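Local atomic coordinates of phosphoribosylformylglycinamidine cyclo-ligase (PDB entry 5AVM), a protein that probably catalyses the ATP-dependent ring closure of formylglycinamidine ribonucleotide to 5-aminoimidazole ribonucleotide in de novo purine biosynthesis. Residues B[80-85]-B[185-190]; B[89-94]-B[154-159]; B[101-106]-B[120-125]; B[234-239]-B[309-314]; B[268-273]-B[289-294]. All coordinates share one frame; numbering follows the deposited sequence.

Contact 1 joins the two halves of the chain, and its centre lies about 6 Å from the centre of the chain. Contacts 2 and 3 belong to the N-terminal half and reach neighbouring strands of one sheet, where Thr-155 N lies 2.9 Å from Leu-102 O, a probable hydrogen bond; both also touch the second subunit. Helix 79-92 serves contacts 1 and 2, whose centres are about 14 Å apart. Contacts 4 and 5 lie in the C-terminal half, centres about 24 Å apart, and do not touch. The loop that holds a sulfate ion in contact 1 also packs on contact 5, Gly-189 CA standing 3.6 Å from Val-293 CG1.

Contact 1 of 5, residues B[80-85]-B[185-190]; sequences GFDLVN and PHTNGY. With SO4 (sulfate ion), chain L.
Asp-82 turns its CG beside its backbone N (chi1 -78°), and Thr-187 sets OG1 between backbone N and carbonyl carbon (chi1 43°), which leaves CG2 of the threonine to meet the aspartate. That methyl sits 3.4 Å from Asp-82 CB and 3.5 Å from Asp-82 OD1, the two side chains meeting at a slant. The touch is van der Waals, and both polar ends make their hydrogen bonds with other residues. Asp-82 OD1 takes a hydrogen bond from His-221 N and forms a salt bridge with Lys-66 NZ, and Thr-187 OG1 bonds to His-221 ND1 and His-86 ND1. Lys-66 also donates to His-186 O, so one ammonium group ties both segments together.

Farther along the loop a sulfate ion, probably from the crystallisation liquor, rests at the start of helix 190-196. Gly-189, the N-cap residue, gives its N to sulfate O4 at 3.0 Å (162° at the hydrogen), and Tyr-190 N reaches O3 at 3.1 Å. Two backbone N-H groups at a helix start would favour an anion. Sulfate O3 also lies at the edge of the Tyr-190 ring.

The contact links helix 79-92 of the N-terminal half to the loop following strand 176-181 in the C-terminal half; helix 112-129 and strand 97-107 pack against other sides of helix 79-92, and helix 66-72 touches Thr-187 and Tyr-190.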
# COMPACT_ATOMS: atom_id res chain seq x y z
N GLY B 80 -9.10 12.28 2.73
CA GLY B 80 -9.50 10.99 3.26
C GLY B 80 -10.56 10.35 2.40
O GLY B 80 -10.59 9.14 2.21
N PHE B 81 -11.46 11.16 1.86
CA PHE B 81 -12.51 10.62 1.01
C PHE B 81 -11.97 10.34 -0.39
O PHE B 81 -12.40 9.38 -1.05
CB PHE B 81 -13.70 11.59 0.94
CG PHE B 81 -14.46 11.70 2.24
CD1 PHE B 81 -13.89 12.36 3.34
CD2 PHE B 81 -15.73 11.14 2.37
CE1 PHE B 81 -14.58 12.44 4.55
CE2 PHE B 81 -16.42 11.22 3.58
CZ PHE B 81 -15.84 11.87 4.67
N ASP B 82 -11.03 11.16 -0.85
CA ASP B 82 -10.45 10.96 -2.17
C ASP B 82 -9.85 9.57 -2.28
O ASP B 82 -10.05 8.88 -3.27
CB ASP B 82 -9.37 12.01 -2.45
CG ASP B 82 -9.96 13.37 -2.85
OD1 ASP B 82 -10.77 13.42 -3.81
OD2 ASP B 82 -9.61 14.39 -2.21
N LEU B 83 -9.10 9.15 -1.26
CA LEU B 83 -8.47 7.83 -1.26
C LEU B 83 -9.46 6.68 -1.09
O LEU B 83 -9.48 5.73 -1.88
CB LEU B 83 -7.41 7.76 -0.15
CG LEU B 83 -6.68 6.43 -0.03
CD1 LEU B 83 -6.12 6.01 -1.38
CD2 LEU B 83 -5.58 6.56 1.00
N VAL B 84 -10.27 6.75 -0.04
CA VAL B 84 -11.25 5.72 0.26
C VAL B 84 -12.24 5.54 -0.88
O VAL B 84 -12.50 4.41 -1.32
CB VAL B 84 -11.98 6.05 1.57
CG1 VAL B 84 -13.16 5.12 1.78
CG2 VAL B 84 -11.01 5.93 2.73
N ASN B 85 -12.81 6.64 -1.37
CA ASN B 85 -13.77 6.58 -2.46
C ASN B 85 -13.17 6.07 -3.76
O ASN B 85 -13.84 5.39 -4.52
CB ASN B 85 -14.39 7.96 -2.70
CG ASN B 85 -15.34 8.34 -1.59
OD1 ASN B 85 -15.48 7.61 -0.61
ND2 ASN B 85 -15.99 9.50 -1.73
N PRO B 185 -12.55 16.67 -10.97
CA PRO B 185 -11.37 15.93 -11.43
C PRO B 185 -11.14 14.62 -10.68
O PRO B 185 -10.39 13.75 -11.15
CB PRO B 185 -10.24 16.94 -11.23
CG PRO B 185 -10.94 18.28 -11.30
CD PRO B 185 -12.18 18.01 -10.49
N HIS B 186 -11.78 14.47 -9.53
CA HIS B 186 -11.60 13.27 -8.72
C HIS B 186 -10.16 13.19 -8.26
O HIS B 186 -9.69 14.10 -7.58
CB HIS B 186 -11.99 12.02 -9.52
CG HIS B 186 -13.46 11.71 -9.45
ND1 HIS B 186 -14.01 10.57 -10.00
CD2 HIS B 186 -14.48 12.37 -8.86
CE1 HIS B 186 -15.30 10.54 -9.74
NE2 HIS B 186 -15.61 11.62 -9.05
N THR B 187 -9.44 12.14 -8.62
CA THR B 187 -8.06 12.01 -8.17
C THR B 187 -7.01 11.65 -9.23
O THR B 187 -6.07 10.90 -8.96
CB THR B 187 -7.93 11.01 -6.99
OG1 THR B 187 -8.73 9.85 -7.25
CG2 THR B 187 -8.40 11.65 -5.70
N ASN B 188 -7.17 12.20 -10.42
CA ASN B 188 -6.20 11.96 -11.48
C ASN B 188 -6.08 13.21 -12.33
O ASN B 188 -7.08 13.90 -12.58
CB ASN B 188 -6.62 10.75 -12.34
CG ASN B 188 -6.24 9.42 -11.71
OD1 ASN B 188 -5.07 9.02 -11.72
ND2 ASN B 188 -7.22 8.72 -11.15
N GLY B 189 -4.86 13.52 -12.76
CA GLY B 189 -4.62 14.68 -13.60
C GLY B 189 -4.35 15.96 -12.84
O GLY B 189 -4.35 17.05 -13.42
N TYR B 190 -4.12 15.86 -11.54
CA TYR B 190 -3.87 17.05 -10.77
C TYR B 190 -2.49 17.64 -10.98
O TYR B 190 -2.16 18.68 -10.40
CB TYR B 190 -4.12 16.79 -9.29
CG TYR B 190 -5.59 16.85 -8.95
CD1 TYR B 190 -6.45 15.81 -9.30
CD2 TYR B 190 -6.12 17.96 -8.30
CE1 TYR B 190 -7.81 15.87 -9.01
CE2 TYR B 190 -7.48 18.04 -8.01
CZ TYR B 190 -8.31 16.99 -8.36
OH TYR B 190 -9.65 17.05 -8.05
S SO4 L . -1.91 12.79 -10.70
O1 SO4 L . -0.94 13.89 -10.80
O2 SO4 L . -1.36 11.71 -9.85
O3 SO4 L . -3.16 13.29 -10.09
O4 SO4 L . -2.20 12.27 -12.05

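Contact 2 of 5, residues B[89-94]-B[154-159]; sequences NDLLAQ and GTLVGV
Leu-91 meets flat groups of the backbone here, since no ring takes part: its CD2 lies over one face of the peptide joining Val-157 to Gly-158, 3.9 Å from Val-157 C, and its CD1 comes to 3.7 Å from Leu-156 O. This is helix-on-sheet packing in the alpha/beta N-terminal domain of the AIR synthase family, helix 79-92 lying against strand 150-161 of the sheet it shares in this chain with strands 54-62, 97-107 and 137-140.

From the strand, Leu-156 holds its CG anti to the backbone N (chi1 -178°) and sends CD2 to 3.6 Å from Leu-91 CD2, the two leucines crossing at an oblique angle. Chi1 of Leu-91 (-124°) lies near an eclipsed value, and CD2 thereby reaches the strand. Leu-91 also touches Thr-59 on strand 54-62, and Leu-156 touches Phe-101 on strand 97-107, so the apolar layer runs on across the neighbouring strands.

Val-157 points away from the helix and packs on Val-157 of the second subunit, making this strand part of the dimer interface. Gly-158, lacking a side chain, lets the helix settle close to the strand, its CA standing 3.7 Å from Leu-91 CD2.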
# COMPACT_ATOMS: atom_id res chain seq x y z
N ASN B 89 -14.33 2.47 -5.53
CA ASN B 89 -14.71 2.35 -6.94
C ASN B 89 -13.90 1.33 -7.71
O ASN B 89 -14.45 0.63 -8.56
CB ASN B 89 -14.62 3.70 -7.65
CG ASN B 89 -15.72 4.67 -7.22
OD1 ASN B 89 -16.60 4.33 -6.42
ND2 ASN B 89 -15.67 5.89 -7.76
N ASP B 90 -12.60 1.24 -7.46
CA ASP B 90 -11.77 0.26 -8.16
C ASP B 90 -12.24 -1.15 -7.85
O ASP B 90 -12.04 -2.08 -8.65
CB ASP B 90 -10.30 0.43 -7.76
CG ASP B 90 -9.53 1.34 -8.71
OD1 ASP B 90 -10.18 2.03 -9.53
OD2 ASP B 90 -8.28 1.36 -8.63
N LEU B 91 -12.88 -1.30 -6.70
CA LEU B 91 -13.41 -2.59 -6.26
C LEU B 91 -14.80 -2.80 -6.86
O LEU B 91 -15.12 -3.91 -7.30
CB LEU B 91 -13.47 -2.64 -4.73
CG LEU B 91 -12.72 -3.80 -4.05
CD1 LEU B 91 -11.24 -3.72 -4.34
CD2 LEU B 91 -12.96 -3.75 -2.55
N LEU B 92 -15.62 -1.75 -6.90
CA LEU B 92 -16.96 -1.85 -7.47
C LEU B 92 -16.89 -2.24 -8.94
O LEU B 92 -17.83 -2.80 -9.48
CB LEU B 92 -17.70 -0.53 -7.33
CG LEU B 92 -18.18 -0.16 -5.92
CD1 LEU B 92 -18.76 1.25 -5.93
CD2 LEU B 92 -19.21 -1.17 -5.44
N ALA B 93 -15.77 -1.92 -9.59
CA ALA B 93 -15.56 -2.26 -10.99
C ALA B 93 -15.41 -3.77 -11.14
O ALA B 93 -15.70 -4.33 -12.20
CB ALA B 93 -14.33 -1.56 -11.52
N GLN B 94 -14.94 -4.42 -10.08
CA GLN B 94 -14.76 -5.87 -10.08
C GLN B 94 -16.07 -6.59 -9.74
O GLN B 94 -16.26 -7.76 -10.07
CB GLN B 94 -13.69 -6.26 -9.05
CG GLN B 94 -12.32 -5.64 -9.31
CD GLN B 94 -11.27 -6.12 -8.32
OE1 GLN B 94 -11.12 -7.32 -8.09
NE2 GLN B 94 -10.53 -5.17 -7.74
N GLY B 154 -3.22 3.60 0.12
CA GLY B 154 -3.99 2.71 0.97
C GLY B 154 -4.38 1.44 0.26
O GLY B 154 -3.99 1.20 -0.89
N THR B 155 -5.15 0.60 0.94
CA THR B 155 -5.61 -0.66 0.37
C THR B 155 -7.00 -1.00 0.87
O THR B 155 -7.27 -0.88 2.06
CB THR B 155 -4.65 -1.81 0.72
OG1 THR B 155 -3.40 -1.60 0.05
CG2 THR B 155 -5.22 -3.16 0.28
N LEU B 156 -7.88 -1.41 -0.05
CA LEU B 156 -9.24 -1.79 0.31
C LEU B 156 -9.47 -3.25 -0.06
O LEU B 156 -9.26 -3.65 -1.21
CB LEU B 156 -10.27 -0.92 -0.44
CG LEU B 156 -11.75 -1.19 -0.11
CD1 LEU B 156 -12.08 -0.68 1.29
CD2 LEU B 156 -12.63 -0.50 -1.13
N VAL B 157 -9.88 -4.05 0.92
CA VAL B 157 -10.16 -5.47 0.71
C VAL B 157 -11.67 -5.61 0.61
O VAL B 157 -12.42 -4.90 1.28
CB VAL B 157 -9.61 -6.34 1.87
CG1 VAL B 157 -10.00 -7.81 1.67
CG2 VAL B 157 -8.10 -6.20 1.95
N GLY B 158 -12.12 -6.53 -0.23
CA GLY B 158 -13.55 -6.70 -0.40
C GLY B 158 -13.91 -8.13 -0.68
O GLY B 158 -13.08 -9.02 -0.50
N VAL B 159 -15.13 -8.37 -1.12
CA VAL B 159 -15.57 -9.72 -1.41
C VAL B 159 -16.60 -9.70 -2.53
O VAL B 159 -17.35 -8.74 -2.68
CB VAL B 159 -16.15 -10.39 -0.12
CG1 VAL B 159 -17.42 -9.64 0.33
CG2 VAL B 159 -16.42 -11.87 -0.36

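Contact 3 of 5, residues B[101-106]-B[120-125]; sequences FLDYLA and ASLAEA
Leu-122 and Asp-103 approach from opposite directions, CD1 of the leucine meeting OD2, while Leu-122 lies across Phe-101 at about a right angle. Its two methyls divide the work. CD2 reaches the phenyl ring obliquely, 3.6 Å from Phe-101 CE2 and 3.9 Å from Phe-101 CZ. CD1 goes to the carboxylate, 3.4 Å from Asp-103 OD2, and has Leu-105 CD1 at 4.3 Å as a looser neighbour. Phe-101, Asp-103 and Leu-105, every second residue of the strand, all turn to the helix; Asp-103 places its CG between backbone N and carbonyl carbon (chi1 50°), which presents OD2 to the leucine.

The backbones run nearly antiparallel, 161° between their directions, with the axes 10.4 Å apart. Strand 97-107 and helix 112-129 are the first two elements of a beta-alpha-beta unit completed by strand 137-140. Leu-122 also touches Val-84 of helix 79-92, while Asp-103 O accepts a hydrogen bond from Thr-60 OG1 of the second subunit.

Replacing Leu-122 by an alanine here would probably open a gap beside Phe-101 CE2, with the methyl that lies on Asp-103 OD2 and near Leu-105 CD1 gone.

The Leu-122 methyl can offer Asp-103 OD2 van der Waals contact but no hydrogen bond, so between these two segments the contact rests on shape and apolar touch.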
# COMPACT_ATOMS: atom_id res chain seq x y z
N PHE B 101 -10.42 -1.26 5.23
CA PHE B 101 -9.39 -0.41 4.65
C PHE B 101 -8.21 -0.20 5.62
O PHE B 101 -8.37 -0.32 6.83
CB PHE B 101 -10.03 0.96 4.30
CG PHE B 101 -9.07 2.00 3.79
CD1 PHE B 101 -8.60 1.96 2.48
CD2 PHE B 101 -8.65 3.04 4.62
CE1 PHE B 101 -7.73 2.95 2.00
CE2 PHE B 101 -7.78 4.03 4.15
CZ PHE B 101 -7.32 3.98 2.84
N LEU B 102 -7.03 0.07 5.08
CA LEU B 102 -5.85 0.38 5.89
C LEU B 102 -4.93 1.21 4.99
O LEU B 102 -4.94 1.04 3.77
CB LEU B 102 -5.16 -0.89 6.42
CG LEU B 102 -4.43 -1.94 5.59
CD1 LEU B 102 -3.58 -2.75 6.55
CD2 LEU B 102 -5.40 -2.84 4.84
N ASP B 103 -4.16 2.12 5.59
CA ASP B 103 -3.32 3.02 4.79
C ASP B 103 -1.85 3.19 5.15
O ASP B 103 -1.42 2.87 6.26
CB ASP B 103 -3.97 4.40 4.80
CG ASP B 103 -4.34 4.86 6.20
OD1 ASP B 103 -3.45 4.86 7.08
OD2 ASP B 103 -5.51 5.23 6.43
N TYR B 104 -1.09 3.74 4.20
CA TYR B 104 0.34 3.99 4.36
C TYR B 104 0.68 5.44 4.01
O TYR B 104 0.87 5.75 2.83
CB TYR B 104 1.15 3.09 3.45
CG TYR B 104 2.61 3.03 3.81
CD1 TYR B 104 3.04 2.32 4.93
CD2 TYR B 104 3.58 3.67 3.03
CE1 TYR B 104 4.38 2.24 5.28
CE2 TYR B 104 4.93 3.60 3.36
CZ TYR B 104 5.33 2.88 4.49
OH TYR B 104 6.66 2.79 4.85
N LEU B 105 0.78 6.31 5.01
CA LEU B 105 1.10 7.72 4.77
C LEU B 105 2.61 8.00 4.87
O LEU B 105 3.25 7.61 5.84
CB LEU B 105 0.34 8.61 5.77
CG LEU B 105 -1.15 8.87 5.50
CD1 LEU B 105 -1.85 7.62 5.01
CD2 LEU B 105 -1.81 9.39 6.78
N ALA B 106 3.17 8.66 3.86
CA ALA B 106 4.60 8.98 3.85
C ALA B 106 4.84 10.44 3.46
O ALA B 106 4.26 10.94 2.50
CB ALA B 106 5.33 8.05 2.89
N ALA B 120 -7.84 12.02 10.56
CA ALA B 120 -9.20 12.43 10.87
C ALA B 120 -10.10 12.20 9.67
O ALA B 120 -11.21 11.67 9.81
CB ALA B 120 -9.22 13.90 11.26
N SER B 121 -9.61 12.59 8.50
CA SER B 121 -10.35 12.46 7.24
C SER B 121 -10.63 11.02 6.82
O SER B 121 -11.75 10.67 6.45
CB SER B 121 -9.59 13.18 6.12
OG SER B 121 -10.38 13.28 4.95
N LEU B 122 -9.60 10.18 6.88
CA LEU B 122 -9.74 8.78 6.50
C LEU B 122 -10.73 8.05 7.39
O LEU B 122 -11.49 7.20 6.91
CB LEU B 122 -8.38 8.09 6.53
CG LEU B 122 -7.49 8.54 5.36
CD1 LEU B 122 -6.02 8.48 5.76
CD2 LEU B 122 -7.78 7.67 4.15
N ALA B 123 -10.74 8.38 8.67
CA ALA B 123 -11.66 7.75 9.61
C ALA B 123 -13.10 8.14 9.28
O ALA B 123 -14.03 7.34 9.44
CB ALA B 123 -11.31 8.17 11.03
N GLU B 124 -13.29 9.38 8.82
CA GLU B 124 -14.62 9.87 8.46
C GLU B 124 -15.11 9.25 7.16
O GLU B 124 -16.30 8.98 7.02
CB GLU B 124 -14.61 11.40 8.30
CG GLU B 124 -14.21 12.20 9.55
CD GLU B 124 -14.36 13.72 9.36
OE1 GLU B 124 -15.49 14.17 9.07
OE2 GLU B 124 -13.36 14.47 9.49
N ALA B 125 -14.20 9.03 6.21
CA ALA B 125 -14.54 8.45 4.91
C ALA B 125 -14.93 6.99 5.02
O ALA B 125 -15.85 6.52 4.35
CB ALA B 125 -13.36 8.59 3.96

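Contact 4 of 5, residues B[234-239]-B[309-314]; sequences AGVELH and AEEALK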
# COMPACT_ATOMS: atom_id res chain seq x y z
N ALA B 234 -31.71 -4.76 -6.80
CA ALA B 234 -32.74 -4.81 -7.83
C ALA B 234 -32.47 -5.89 -8.88
O ALA B 234 -33.25 -6.06 -9.82
CB ALA B 234 -32.88 -3.45 -8.50
N GLY B 235 -31.37 -6.61 -8.73
CA GLY B 235 -31.03 -7.67 -9.66
C GLY B 235 -30.71 -7.25 -11.09
O GLY B 235 -30.92 -8.01 -12.03
N VAL B 236 -30.19 -6.03 -11.24
CA VAL B 236 -29.85 -5.49 -12.56
C VAL B 236 -28.62 -6.19 -13.15
O VAL B 236 -27.58 -6.26 -12.51
CB VAL B 236 -29.58 -3.97 -12.48
CG1 VAL B 236 -29.29 -3.41 -13.86
CG2 VAL B 236 -30.77 -3.26 -11.86
N GLU B 237 -28.76 -6.71 -14.37
CA GLU B 237 -27.66 -7.40 -15.04
C GLU B 237 -26.54 -6.45 -15.48
O GLU B 237 -26.74 -5.61 -16.36
CB GLU B 237 -28.17 -8.16 -16.28
CG GLU B 237 -27.09 -8.97 -17.00
CD GLU B 237 -27.57 -9.62 -18.31
OE1 GLU B 237 -26.81 -10.42 -18.89
OE2 GLU B 237 -28.70 -9.32 -18.76
N LEU B 238 -25.38 -6.59 -14.85
CA LEU B 238 -24.21 -5.78 -15.18
C LEU B 238 -23.17 -6.72 -15.77
O LEU B 238 -22.97 -7.82 -15.26
CB LEU B 238 -23.63 -5.12 -13.93
CG LEU B 238 -24.30 -3.87 -13.35
CD1 LEU B 238 -24.25 -2.77 -14.38
CD2 LEU B 238 -25.73 -4.16 -12.95
N HIS B 239 -22.50 -6.29 -16.85
CA HIS B 239 -21.48 -7.12 -17.47
C HIS B 239 -20.07 -6.74 -17.05
O HIS B 239 -19.31 -7.57 -16.56
CB HIS B 239 -21.57 -7.04 -19.00
CG HIS B 239 -22.78 -7.70 -19.56
ND1 HIS B 239 -22.99 -7.84 -20.92
CD2 HIS B 239 -23.85 -8.27 -18.96
CE1 HIS B 239 -24.14 -8.46 -21.12
NE2 HIS B 239 -24.68 -8.73 -19.95
N ALA B 309 -29.79 -1.01 -18.53
CA ALA B 309 -29.52 0.41 -18.37
C ALA B 309 -30.83 1.11 -18.01
O ALA B 309 -30.89 1.90 -17.06
CB ALA B 309 -28.97 0.98 -19.67
N GLU B 310 -31.89 0.81 -18.76
CA GLU B 310 -33.21 1.38 -18.54
C GLU B 310 -33.66 1.21 -17.10
O GLU B 310 -34.01 2.18 -16.43
CB GLU B 310 -34.24 0.74 -19.48
CG GLU B 310 -34.56 1.53 -20.74
CD GLU B 310 -33.36 1.71 -21.65
OE1 GLU B 310 -32.75 0.70 -22.04
OE2 GLU B 310 -33.02 2.87 -21.97
N GLU B 311 -33.67 -0.04 -16.63
CA GLU B 311 -34.08 -0.36 -15.26
C GLU B 311 -33.19 0.35 -14.25
O GLU B 311 -33.61 0.69 -13.14
CB GLU B 311 -34.03 -1.88 -15.06
CG GLU B 311 -34.20 -2.35 -13.61
CD GLU B 311 -34.10 -3.87 -13.45
OE1 GLU B 311 -33.22 -4.49 -14.10
OE2 GLU B 311 -34.89 -4.44 -12.67
N ALA B 312 -31.94 0.58 -14.65
CA ALA B 312 -30.96 1.24 -13.80
C ALA B 312 -31.19 2.75 -13.70
O ALA B 312 -31.18 3.32 -12.61
CB ALA B 312 -29.55 0.96 -14.31
N LEU B 313 -31.39 3.41 -14.84
CA LEU B 313 -31.61 4.85 -14.83
C LEU B 313 -32.83 5.26 -14.01
O LEU B 313 -33.04 6.45 -13.73
CB LEU B 313 -31.72 5.37 -16.26
CG LEU B 313 -30.43 5.16 -17.05
CD1 LEU B 313 -30.60 5.70 -18.45
CD2 LEU B 313 -29.28 5.84 -16.33
N LYS B 314 -33.63 4.28 -13.61
CA LYS B 314 -34.83 4.53 -12.81
C LYS B 314 -34.47 4.40 -11.33
O LYS B 314 -35.22 4.83 -10.45
CB LYS B 314 -35.91 3.51 -13.15
CG LYS B 314 -36.18 3.35 -14.64
CD LYS B 314 -37.10 2.16 -14.90
CE LYS B 314 -37.25 1.87 -16.39
NZ LYS B 314 -38.03 0.62 -16.66
O HOH W 1 -31.64 -6.56 -15.94
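A glutamate carboxylate pressed against a valine methyl is the oddity here: Glu-311 OE1 lies 3.5 Å from Val-236 CG2, and its other oxygen, OE2, stands 3.7 Å from Ala-234 O. Two acceptors that near each other cannot bond directly and would, if anything, repel slightly. A water bridges the segments at OE1 instead, donating to Glu-311 OE1 at 3.2 Å and accepting from Glu-237 N at 3.3 Å, so that the helix and the loop are joined through it.

Glu-311 stretches out with CG anti to the backbone N (chi1 170°); the glutamate and the valine run alongside each other with opposite headings, Glu-311 CD 3.7 Å from Val-236 CG2. The valine's other methyl, CG1, looks to Ala-312 CB at 4.4 Å, a looser apolar touch. Leu-231 and Leu-315 also border Val-236.

Farther along the loop, His-239 NE2 donates to Glu-237 OE1 at 2.9 Å, from well above the carboxylate plane but within the plane of the imidazole. The other ring nitrogen, ND1, bonds to Asp-175, so the histidine is held from two sides.

Helix 225-233 ends in a Schellman motif at Gly-235, whose positive phi (65°) closes the helix and starts the loop that leads to strand 240-243. The arrangement is a helix-capping turn leading into an edge strand, packed against helix 306-313 of the AIR synthase C-terminal domain.

Contact 5 of 5, residues B[268-273]-B[289-294]; sequences GSWPIP and EMYRVF
The loop between strand 261-265 and helix 275-283 of the C-terminal domain meets helix 287-293 here, through Trp-270, Ile-272 and Tyr-291. The tyrosine reaches out to the loop with its hydroxyl end. Its OH lies 3.8 Å from Trp-270 CZ2 and equally 3.8 Å from Ile-272 CD1, which comes in at about a right angle. Trp-270 CG lies between the backbone N and the carbonyl carbon (chi1 81°), which directs the indole to Tyr-291. The two rings meet edge to edge: Tyr-291 CE2 is in the indole plane, 4.0 Å from Trp-270 CH2, and that CH2 is in turn near the plane of the phenol. Neither ring stacks on the other. Trp-270 NE1 donates a hydrogen bond to Met-296 O, which limits rotation of the indole.

An alanine in place of Trp-270 would probably leave the Tyr-291 ring edge without its neighbour and Met-296 O without the indole donor.

Strand 319-326 lies against Trp-270 through Phe-319 and Val-321, and helix 190-196 packs on Val-293 and Phe-294 at the end of helix 287-293.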
# COMPACT_ATOMS: atom_id res chain seq x y z
N GLY B 268 -21.65 14.82 -25.58
CA GLY B 268 -22.78 15.57 -25.07
C GLY B 268 -23.92 14.73 -24.52
O GLY B 268 -25.01 15.26 -24.26
N SER B 269 -23.70 13.43 -24.34
CA SER B 269 -24.73 12.55 -23.81
C SER B 269 -24.69 12.52 -22.29
O SER B 269 -25.49 11.84 -21.65
CB SER B 269 -24.58 11.13 -24.37
OG SER B 269 -23.27 10.64 -24.20
N TRP B 270 -23.75 13.28 -21.72
CA TRP B 270 -23.60 13.35 -20.27
C TRP B 270 -23.08 14.72 -19.85
O TRP B 270 -22.41 15.41 -20.63
CB TRP B 270 -22.62 12.26 -19.80
CG TRP B 270 -21.17 12.61 -19.98
CD1 TRP B 270 -20.37 13.25 -19.08
CD2 TRP B 270 -20.37 12.39 -21.15
NE1 TRP B 270 -19.12 13.44 -19.61
CE2 TRP B 270 -19.09 12.93 -20.88
CE3 TRP B 270 -20.61 11.80 -22.40
CZ2 TRP B 270 -18.05 12.90 -21.81
CZ3 TRP B 270 -19.57 11.77 -23.33
CH2 TRP B 270 -18.31 12.32 -23.03
N PRO B 271 -23.40 15.15 -18.62
CA PRO B 271 -22.99 16.43 -18.04
C PRO B 271 -21.50 16.48 -17.72
O PRO B 271 -20.98 15.61 -17.01
CB PRO B 271 -23.84 16.53 -16.77
CG PRO B 271 -25.01 15.65 -17.06
CD PRO B 271 -24.37 14.48 -17.74
N ILE B 272 -20.81 17.50 -18.23
CA ILE B 272 -19.39 17.66 -17.97
C ILE B 272 -19.18 18.73 -16.92
O ILE B 272 -19.62 19.87 -17.09
CB ILE B 272 -18.64 18.07 -19.26
CG1 ILE B 272 -18.84 17.00 -20.34
CG2 ILE B 272 -17.16 18.27 -18.97
CD1 ILE B 272 -18.13 17.29 -21.65
N PRO B 273 -18.53 18.39 -15.78
CA PRO B 273 -18.32 19.41 -14.76
C PRO B 273 -17.77 20.66 -15.44
O PRO B 273 -16.99 20.55 -16.38
CB PRO B 273 -17.29 18.75 -13.83
CG PRO B 273 -17.72 17.33 -13.87
CD PRO B 273 -17.99 17.09 -15.34
N GLU B 289 -6.23 15.80 -25.47
CA GLU B 289 -5.47 15.69 -24.24
C GLU B 289 -6.36 15.74 -23.01
O GLU B 289 -6.04 15.17 -21.97
CB GLU B 289 -4.42 16.80 -24.18
CG GLU B 289 -3.92 17.12 -22.80
CD GLU B 289 -2.71 18.02 -22.84
OE1 GLU B 289 -2.70 18.96 -23.67
OE2 GLU B 289 -1.77 17.78 -22.05
N MET B 290 -7.49 16.43 -23.12
CA MET B 290 -8.43 16.53 -22.00
C MET B 290 -9.01 15.17 -21.64
O MET B 290 -9.15 14.85 -20.45
CB MET B 290 -9.58 17.49 -22.35
CG MET B 290 -9.22 18.96 -22.27
SD MET B 290 -8.49 19.42 -20.69
CE MET B 290 -9.94 19.71 -19.69
N TYR B 291 -9.34 14.37 -22.65
CA TYR B 291 -9.91 13.05 -22.43
C TYR B 291 -8.86 12.00 -22.10
O TYR B 291 -9.18 10.89 -21.70
CB TYR B 291 -10.70 12.59 -23.66
CG TYR B 291 -12.05 13.26 -23.77
CD1 TYR B 291 -12.16 14.59 -24.15
CD2 TYR B 291 -13.21 12.57 -23.43
CE1 TYR B 291 -13.39 15.23 -24.17
CE2 TYR B 291 -14.45 13.21 -23.44
CZ TYR B 291 -14.53 14.54 -23.82
OH TYR B 291 -15.74 15.20 -23.82
N ARG B 292 -7.60 12.39 -22.24
CA ARG B 292 -6.48 11.50 -21.97
C ARG B 292 -5.99 11.70 -20.55
O ARG B 292 -5.32 10.83 -19.98
CB ARG B 292 -5.36 11.82 -22.96
CG ARG B 292 -4.33 10.75 -23.18
CD ARG B 292 -3.27 11.30 -24.11
NE ARG B 292 -2.60 12.44 -23.49
CZ ARG B 292 -2.25 13.54 -24.14
NH1 ARG B 292 -2.49 13.66 -25.44
NH2 ARG B 292 -1.65 14.53 -23.48
N VAL B 293 -6.33 12.84 -19.96
CA VAL B 293 -5.90 13.18 -18.61
C VAL B 293 -7.05 13.22 -17.60
O VAL B 293 -6.91 12.75 -16.47
CB VAL B 293 -5.16 14.56 -18.60
CG1 VAL B 293 -4.81 14.97 -17.17
CG2 VAL B 293 -3.90 14.49 -19.44
N PHE B 294 -8.20 13.78 -18.01
CA PHE B 294 -9.35 13.92 -17.12
C PHE B 294 -10.51 12.99 -17.43
O PHE B 294 -10.65 12.49 -18.54
CB PHE B 294 -9.83 15.37 -17.16
CG PHE B 294 -8.77 16.36 -16.82
CD1 PHE B 294 -8.17 16.37 -15.57
CD2 PHE B 294 -8.37 17.30 -17.77
CE1 PHE B 294 -7.17 17.30 -15.26
CE2 PHE B 294 -7.36 18.24 -17.46
CZ PHE B 294 -6.77 18.23 -16.21